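Local coordinates for protein nucleoside 2-deoxyribosyltransferase (Enterococcus faecalis, PDB 7M5H) that probably hydrolyses the N-glycosidic bond of 5-hydroxymethyl-dUMP, releasing the base from the sugar phosphate, at residues Ile7-Pro12 with Leu72-Leu77; Val101-Asp106 with Ser148-Leu153. All coordinates share one frame; numbering follows the deposited sequence.

Contact 1 (Ile7-Pro12 with Leu72-Leu77); sequences IYFAGP and LLVALL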
loop_
_atom_site.group_PDB
_atom_site.type_symbol
_atom_site.label_atom_id
_atom_site.label_comp_id
_atom_site.label_asym_id
_atom_site.label_seq_id
_atom_site.Cartn_x
_atom_site.Cartn_y
_atom_site.Cartn_z
ATOM N N ILE B 7 26.334 -9.836 -3.230
ATOM C CA ILE B 7 24.947 -9.589 -3.604
ATOM C C ILE B 7 24.193 -9.094 -2.379
ATOM O O ILE B 7 24.298 -9.686 -1.297
ATOM C CB ILE B 7 24.282 -10.853 -4.175
ATOM C CG1 ILE B 7 25.008 -11.322 -5.437
ATOM C CG2 ILE B 7 22.812 -10.597 -4.468
ATOM C CD1 ILE B 7 24.410 -12.570 -6.048
ATOM N N TYR B 8 23.439 -8.013 -2.548
ATOM C CA TYR B 8 22.519 -7.531 -1.527
ATOM C C TYR B 8 21.109 -7.957 -1.914
ATOM O O TYR B 8 20.645 -7.647 -3.017
ATOM C CB TYR B 8 22.598 -6.012 -1.376
ATOM C CG TYR B 8 21.707 -5.467 -0.282
ATOM C CD1 TYR B 8 22.143 -5.417 1.035
ATOM C CD2 TYR B 8 20.428 -5.004 -0.565
ATOM C CE1 TYR B 8 21.332 -4.923 2.040
ATOM C CE2 TYR B 8 19.608 -4.508 0.432
ATOM C CZ TYR B 8 20.066 -4.469 1.732
ATOM O OH TYR B 8 19.255 -3.976 2.729
ATOM N N PHE B 9 20.433 -8.663 -1.013
ATOM C CA PHE B 9 19.082 -9.161 -1.257
ATOM C C PHE B 9 18.094 -8.158 -0.673
ATOM O O PHE B 9 17.896 -8.099 0.544
ATOM C CB PHE B 9 18.899 -10.549 -0.654
ATOM C CG PHE B 9 17.656 -11.252 -1.115
ATOM C CD1 PHE B 9 17.683 -12.070 -2.232
ATOM C CD2 PHE B 9 16.459 -11.092 -0.436
ATOM C CE1 PHE B 9 16.543 -12.719 -2.662
ATOM C CE2 PHE B 9 15.314 -11.739 -0.859
ATOM C CZ PHE B 9 15.356 -12.552 -1.974
ATOM N N ALA B 10 17.471 -7.370 -1.545
ATOM C CA ALA B 10 16.495 -6.373 -1.131
ATOM C C ALA B 10 15.092 -6.960 -1.203
ATOM O O ALA B 10 14.718 -7.576 -2.208
ATOM C CB ALA B 10 16.592 -5.122 -2.006
ATOM N N GLY B 11 14.321 -6.768 -0.138
ATOM C CA GLY B 11 12.970 -7.266 -0.068
ATOM C C GLY B 11 12.398 -7.115 1.325
ATOM O O GLY B 11 13.132 -7.064 2.317
ATOM N N PRO B 12 11.072 -7.024 1.428
ATOM C CA PRO B 12 10.444 -6.999 2.753
ATOM C C PRO B 12 10.767 -8.273 3.519
ATOM O O PRO B 12 10.863 -9.358 2.941
ATOM C CB PRO B 12 8.947 -6.884 2.438
ATOM C CG PRO B 12 8.810 -7.391 1.034
ATOM C CD PRO B 12 10.079 -6.986 0.341
ATOM N N LEU B 72 26.031 -6.390 -6.842
ATOM C CA LEU B 72 24.759 -6.617 -7.509
ATOM C C LEU B 72 23.661 -6.594 -6.458
ATOM O O LEU B 72 23.847 -7.100 -5.349
ATOM C CB LEU B 72 24.752 -7.956 -8.258
ATOM C CG LEU B 72 23.412 -8.416 -8.835
ATOM C CD1 LEU B 72 22.978 -7.505 -9.975
ATOM C CD2 LEU B 72 23.484 -9.864 -9.292
ATOM N N LEU B 73 22.524 -6.005 -6.807
ATOM C CA LEU B 73 21.380 -5.916 -5.911
ATOM C C LEU B 73 20.236 -6.732 -6.495
ATOM O O LEU B 73 19.813 -6.491 -7.631
ATOM C CB LEU B 73 20.962 -4.459 -5.702
ATOM C CG LEU B 73 19.903 -4.180 -4.634
ATOM C CD1 LEU B 73 20.381 -3.088 -3.692
ATOM C CD2 LEU B 73 18.582 -3.787 -5.274
ATOM N N VAL B 74 19.752 -7.706 -5.730
ATOM C CA VAL B 74 18.568 -8.477 -6.085
ATOM C C VAL B 74 17.396 -7.906 -5.300
ATOM O O VAL B 74 17.450 -7.816 -4.069
ATOM C CB VAL B 74 18.761 -9.974 -5.794
ATOM C CG1 VAL B 74 17.467 -10.733 -6.045
ATOM C CG2 VAL B 74 19.884 -10.538 -6.651
ATOM N N ALA B 75 16.339 -7.512 -6.009
ATOM C CA ALA B 75 15.207 -6.822 -5.408
ATOM C C ALA B 75 13.916 -7.580 -5.678
ATOM O O ALA B 75 13.665 -8.023 -6.802
ATOM C CB ALA B 75 15.090 -5.390 -5.938
ATOM N N LEU B 76 13.098 -7.722 -4.640
ATOM C CA LEU B 76 11.782 -8.336 -4.751
ATOM C C LEU B 76 10.738 -7.226 -4.794
ATOM O O LEU B 76 10.632 -6.433 -3.853
ATOM C CB LEU B 76 11.524 -9.289 -3.583
ATOM C CG LEU B 76 11.909 -10.760 -3.786
ATOM C CD1 LEU B 76 13.293 -10.910 -4.405
ATOM C CD2 LEU B 76 11.835 -11.520 -2.471
ATOM N N LEU B 77 9.975 -7.169 -5.887
ATOM C CA LEU B 77 9.033 -6.083 -6.122
ATOM C C LEU B 77 7.594 -6.431 -5.763
ATOM O O LEU B 77 6.736 -5.542 -5.788
ATOM C CB LEU B 77 9.085 -5.645 -7.592
ATOM C CG LEU B 77 10.446 -5.276 -8.187
ATOM C CD1 LEU B 77 10.280 -4.787 -9.619
ATOM C CD2 LEU B 77 11.150 -4.228 -7.337
#

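Contact 2 (Val101-Asp106 with Ser148-Leu153); sequences VALYTD and SSEEDL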
loop_
_atom_site.group_PDB
_atom_site.type_symbol
_atom_site.label_atom_id
_atom_site.label_comp_id
_atom_site.label_asym_id
_atom_site.label_seq_id
_atom_site.Cartn_x
_atom_site.Cartn_y
_atom_site.Cartn_z
ATOM N N VAL B 101 18.866 -6.605 -10.360
ATOM C CA VAL B 101 18.053 -7.647 -10.980
ATOM C C VAL B 101 16.841 -7.874 -10.087
ATOM O O VAL B 101 16.983 -8.298 -8.934
ATOM C CB VAL B 101 18.846 -8.948 -11.181
ATOM C CG1 VAL B 101 17.946 -10.028 -11.759
ATOM C CG2 VAL B 101 20.040 -8.705 -12.090
ATOM N N ALA B 102 15.653 -7.592 -10.614
ATOM C CA ALA B 102 14.429 -7.600 -9.829
ATOM C C ALA B 102 13.539 -8.778 -10.205
ATOM O O ALA B 102 13.498 -9.206 -11.363
ATOM C CB ALA B 102 13.653 -6.294 -10.010
ATOM N N LEU B 103 12.814 -9.288 -9.212
ATOM C CA LEU B 103 11.886 -10.398 -9.385
ATOM C C LEU B 103 10.461 -9.913 -9.152
ATOM O O LEU B 103 10.185 -9.243 -8.152
ATOM C CB LEU B 103 12.216 -11.543 -8.425
ATOM C CG LEU B 103 11.264 -12.738 -8.484
ATOM C CD1 LEU B 103 11.382 -13.453 -9.823
ATOM C CD2 LEU B 103 11.525 -13.696 -7.335
ATOM N N TYR B 104 9.560 -10.267 -10.068
ATOM C CA TYR B 104 8.174 -9.795 -10.050
ATOM C C TYR B 104 7.282 -10.935 -10.539
ATOM O O TYR B 104 7.105 -11.113 -11.748
ATOM C CB TYR B 104 8.016 -8.550 -10.917
ATOM C CG TYR B 104 6.591 -8.086 -11.107
ATOM C CD1 TYR B 104 5.797 -7.751 -10.018
ATOM C CD2 TYR B 104 6.044 -7.967 -12.379
ATOM C CE1 TYR B 104 4.495 -7.320 -10.190
ATOM C CE2 TYR B 104 4.741 -7.536 -12.560
ATOM C CZ TYR B 104 3.973 -7.214 -11.462
ATOM O OH TYR B 104 2.677 -6.785 -11.636
ATOM N N THR B 105 6.713 -11.691 -9.600
ATOM C CA THR B 105 5.986 -12.916 -9.914
ATOM C C THR B 105 4.472 -12.757 -9.896
ATOM O O THR B 105 3.767 -13.751 -10.097
ATOM C CB THR B 105 6.374 -14.027 -8.931
ATOM O OG1 THR B 105 5.922 -13.680 -7.618
ATOM C CG2 THR B 105 7.878 -14.223 -8.908
ATOM N N ASP B 106 3.957 -11.551 -9.655
ATOM C CA ASP B 106 2.521 -11.349 -9.479
ATOM C C ASP B 106 1.736 -11.926 -10.649
ATOM O O ASP B 106 1.957 -11.555 -11.804
ATOM C CB ASP B 106 2.226 -9.854 -9.318
ATOM C CG ASP B 106 0.829 -9.583 -8.783
ATOM O OD1 ASP B 106 -0.154 -10.040 -9.403
ATOM O OD2 ASP B 106 0.714 -8.913 -7.734
ATOM N N SER B 148 10.272 -12.402 -14.242
ATOM C CA SER B 148 8.973 -12.795 -13.708
ATOM C C SER B 148 8.957 -14.213 -13.147
ATOM O O SER B 148 7.886 -14.705 -12.773
ATOM C CB SER B 148 7.894 -12.653 -14.786
ATOM O OG SER B 148 8.186 -13.471 -15.905
ATOM N N SER B 149 10.104 -14.882 -13.076
ATOM C CA SER B 149 10.150 -16.231 -12.531
ATOM C C SER B 149 11.462 -16.431 -11.789
ATOM O O SER B 149 12.464 -15.765 -12.062
ATOM C CB SER B 149 9.993 -17.294 -13.627
ATOM O OG SER B 149 11.128 -17.326 -14.473
ATOM N N GLU B 150 11.438 -17.367 -10.838
ATOM C CA GLU B 150 12.648 -17.703 -10.096
ATOM C C GLU B 150 13.693 -18.347 -10.997
ATOM O O GLU B 150 14.896 -18.155 -10.785
ATOM C CB GLU B 150 12.302 -18.629 -8.929
ATOM C CG GLU B 150 11.205 -18.086 -8.020
ATOM C CD GLU B 150 10.707 -19.114 -7.021
ATOM O OE1 GLU B 150 11.244 -20.242 -7.010
ATOM O OE2 GLU B 150 9.778 -18.794 -6.249
ATOM N N GLU B 151 13.253 -19.109 -12.002
ATOM C CA GLU B 151 14.186 -19.689 -12.963
ATOM C C GLU B 151 14.967 -18.602 -13.689
ATOM O O GLU B 151 16.196 -18.671 -13.798
ATOM C CB GLU B 151 13.428 -20.564 -13.961
ATOM C CG GLU B 151 14.214 -20.898 -15.218
ATOM C CD GLU B 151 13.350 -21.530 -16.290
ATOM O OE1 GLU B 151 12.293 -22.097 -15.940
ATOM O OE2 GLU B 151 13.719 -21.451 -17.482
ATOM N N ASP B 152 14.268 -17.580 -14.190
ATOM C CA ASP B 152 14.956 -16.508 -14.901
ATOM C C ASP B 152 15.808 -15.666 -13.962
ATOM O O ASP B 152 16.818 -15.094 -14.391
ATOM C CB ASP B 152 13.944 -15.630 -15.639
ATOM C CG ASP B 152 13.132 -16.407 -16.656
ATOM O OD1 ASP B 152 13.597 -17.481 -17.093
ATOM O OD2 ASP B 152 12.031 -15.944 -17.021
ATOM N N LEU B 153 15.425 -15.574 -12.687
ATOM C CA LEU B 153 16.241 -14.846 -11.721
ATOM C C LEU B 153 17.589 -15.529 -11.522
ATOM O O LEU B 153 18.641 -14.883 -11.584
ATOM C CB LEU B 153 15.498 -14.725 -10.390
ATOM C CG LEU B 153 16.293 -14.106 -9.239
ATOM C CD1 LEU B 153 16.638 -12.656 -9.542
ATOM C CD2 LEU B 153 15.528 -14.220 -7.929
#

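Contact 1 (Ile7-Pro12 with Leu72-Leu77)
Two neighbouring strands in the middle of the parallel Rossmann-type sheet pair here, Ile7 to Ala10 running beside Leu72 to Ala75 with their directions only 16° apart. Four backbone hydrogen bonds alternate across the gap. Tyr8 N gives to Leu72 O at 3.0 Å and Tyr8 O receives Val74 N at 2.9 Å; one step on, Ala10 N gives to Val74 O and Ala10 O receives Leu76 N. On the face of Ile7, Phe9, Leu72 and Val74, the valine splits its branches. Its CG2 meets Ile7 CG2 at 3.7 Å, while CG1 sits 4.0 Å from Phe9 CE1. The far end of the phenylalanine ring lies against both methyls of Leu76, CZ being 3.6 Å from CD1. On the other face Tyr8 and Leu73 lie side by side, both with CG anti to the backbone N (chi1 -177° and -172°), and Leu73 CD1 stands 3.7 Å from Tyr8 CD2. Tyr8 OH hydrogen-bonds to Glu89 and Asp63. At the strand end, Gly11 N hydrogen-bonds a glycerol, probably from the crystallisation liquor. In-register parallel strands between helix 16-30 on the Phe9 face and helix 84-96 on the other recur in Rossmann-like alpha/beta folds.

Contact 2 (Val101-Asp106 with Ser148-Leu153)
Tyr104 is the flat group here, and it meets Ser148 through its backbone rather than its ring. One face of that ring carries Asp106 N, 4.2 Å above the plane and offset toward the rim; the phenol OH is hydrogen-bonded to His130. The carbonyl of Tyr104 turns to the other segment instead, where Ser148 CA approaches Tyr104 O to 3.2 Å in a CA-H...O contact. Gln109 also hydrogen-bonds this oxygen through its side chain. Next along, the methyl of Thr105, CG2, comes within 3.9 Å of Ser148 O.

Leu103 packs against the start of the helix. Its CG, anti to the backbone N (chi1 178°), carries the branch point that way, and the methyls then part: CD1 presses on the backbone at Ser149 O, 3.4 Å away. The other, CD2, faces Leu153 CD2 at 4.1 Å, the two leucines crossing at about a right angle. Leu153 uses its second methyl on the strand too: CD1 lies 3.7 Å from Val101 CG1. Ser149 is the N-cap of the helix, its OG accepting from Asp152 N at 3.2 Å. The first turn of helix 150-159 packs along strand 100-103, beside strand 144-147, which Leu103 and Leu153 both touch. Helix 16-30 flanks it, with Tyr21 and Leu25 against Leu103 and the hydroxyls of Tyr21 and Tyr24 bonded to the Glu150 carboxylate.

Overall arrangement
Contacts 1 and 2 share one parallel sheet, their centres about 11 Å apart. Strand 72-76 of contact 1 borders strand 100-103 of contact 2, with probable hydrogen bonds from Val101 N to Leu73 O and from Leu103 N to Ala75 O, both 2.9 Å. Leu153 of contact 2 also reaches across to Val74, and helix 16-30 packs against Phe9 and Leu76 as well as Leu103. Contact 1 lies near the centre of the chain and borders the glycerol, which may mark a pocket; the side chain of Tyr8 comes within about 4 Å of it (nearest atoms). Contact 2 reaches outward, where Thr105 OG1 hydrogen-bonds Asp78 OD2 of its own chain and Gln16 N of a second subunit.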